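Local coordinates for protein (aminopeptidase) (Ochrobactrum anthropi, PDB 1B65) that acts as an L-aminopeptidase and D-Ala-esterase/amidase, a serine aminopeptidase of peptidase family S58 with a variant of the Ntn hydrolase fold, at residues E177-G182 with E344-T349. Sequence-based numbering, arbitrary orientation.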
# COMPACT_ATOMS: atom_id res chain seq x y z
N GLU A 177 -11.98 14.70 -29.18
CA GLU A 177 -11.56 15.30 -27.92
C GLU A 177 -12.49 16.43 -27.49
O GLU A 177 -13.31 16.96 -28.28
CB GLU A 177 -10.14 15.90 -27.97
CG GLU A 177 -9.09 14.81 -28.27
CD GLU A 177 -7.73 15.43 -28.49
OE1 GLU A 177 -7.63 16.28 -29.42
OE2 GLU A 177 -6.77 15.17 -27.78
N GLY A 178 -12.36 16.82 -26.23
CA GLY A 178 -13.12 18.02 -25.81
C GLY A 178 -14.40 17.61 -25.08
O GLY A 178 -14.38 16.75 -24.19
N ASN A 179 -15.53 18.17 -25.56
CA ASN A 179 -16.80 17.88 -24.91
C ASN A 179 -17.39 16.59 -25.43
O ASN A 179 -18.38 16.63 -26.17
CB ASN A 179 -17.83 19.01 -25.09
CG ASN A 179 -17.33 20.36 -24.63
OD1 ASN A 179 -16.35 20.47 -23.95
ND2 ASN A 179 -18.02 21.42 -25.06
N CYS A 180 -16.81 15.43 -25.04
CA CYS A 180 -17.35 14.18 -25.54
C CYS A 180 -17.18 13.06 -24.52
O CYS A 180 -16.25 13.13 -23.72
CB CYS A 180 -16.67 13.78 -26.86
SG CYS A 180 -14.86 13.61 -26.74
N GLY A 181 -18.10 12.12 -24.59
CA GLY A 181 -18.01 10.96 -23.68
C GLY A 181 -18.13 11.45 -22.25
O GLY A 181 -18.92 12.34 -21.89
N GLY A 182 -17.40 10.74 -21.36
CA GLY A 182 -17.39 11.11 -19.94
C GLY A 182 -16.94 12.54 -19.72
O GLY A 182 -17.19 13.16 -18.69
N GLU A 344 -15.28 23.29 -26.03
CA GLU A 344 -16.09 24.43 -26.43
C GLU A 344 -16.88 24.96 -25.24
O GLU A 344 -17.26 24.19 -24.34
CB GLU A 344 -17.11 23.99 -27.49
CG GLU A 344 -16.40 23.47 -28.75
CD GLU A 344 -17.31 22.61 -29.60
OE1 GLU A 344 -17.76 21.53 -29.11
OE2 GLU A 344 -17.57 23.00 -30.75
N ASP A 345 -17.26 26.25 -25.31
CA ASP A 345 -18.04 26.85 -24.23
C ASP A 345 -19.27 26.02 -23.95
O ASP A 345 -19.87 25.47 -24.87
CB ASP A 345 -18.51 28.26 -24.62
CG ASP A 345 -17.39 29.26 -24.63
OD1 ASP A 345 -16.21 28.94 -24.81
OD2 ASP A 345 -17.75 30.47 -24.44
N MET A 346 -19.71 26.06 -22.69
CA MET A 346 -20.91 25.29 -22.34
C MET A 346 -21.62 25.99 -21.20
O MET A 346 -20.95 26.57 -20.35
CB MET A 346 -20.48 23.85 -21.93
CG MET A 346 -21.74 23.01 -21.58
SD MET A 346 -21.22 21.31 -21.27
CE MET A 346 -20.94 20.70 -22.92
N GLY A 347 -22.94 26.00 -21.20
CA GLY A 347 -23.64 26.66 -20.09
C GLY A 347 -24.17 28.03 -20.53
O GLY A 347 -24.34 28.30 -21.73
N GLY A 348 -24.49 28.85 -19.53
CA GLY A 348 -25.00 30.19 -19.84
C GLY A 348 -26.46 30.24 -20.20
O GLY A 348 -26.91 31.32 -20.65
N THR A 349 -27.22 29.17 -20.05
CA THR A 349 -28.63 29.21 -20.39
C THR A 349 -29.39 29.69 -19.14
O THR A 349 -28.84 29.75 -18.05
CB THR A 349 -29.18 27.81 -20.72
OG1 THR A 349 -29.25 27.08 -19.49
CG2 THR A 349 -28.37 27.01 -21.72
O HOH W 1 -15.56 20.01 -27.66
O HOH W 2 -20.02 21.23 -27.21
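N179 reaches the backbone of E344 with its side-chain amide. An inverse gamma turn is built around N179, closed by C180 N bonding G178 O at 2.9 Å. In this variant Ntn hydrolase fold, the turn lies in the loop before strand 187-188. It meets the chain that leaves helix 322-342 and enters the short strand 346-347. The N179 CG sits beside its own backbone N (chi1 -55°), which carries the amide across. ND2 donates to E344 O at 3.0 Å, and the bond is nearly straight at 176°. The acceptor lies in the plane of the N179 amide, while ND2 is tilted 29° from the carbonyl plane of E344. The amide oxygen OD1 bonds K192 NZ, so both ends of the amide are held. The M346 side chain runs out straight from CA to SD, with CG anti to the backbone N, and then bends at chi3. Its CE packs against N179, 3.7 Å from ND2. The E344 carboxylate does not bond N179 directly. Two waters link them, and both donate to E344 OE1. One accepts from N179 N at 2.8 Å; the other accepts from N179 ND2 at 2.9 Å.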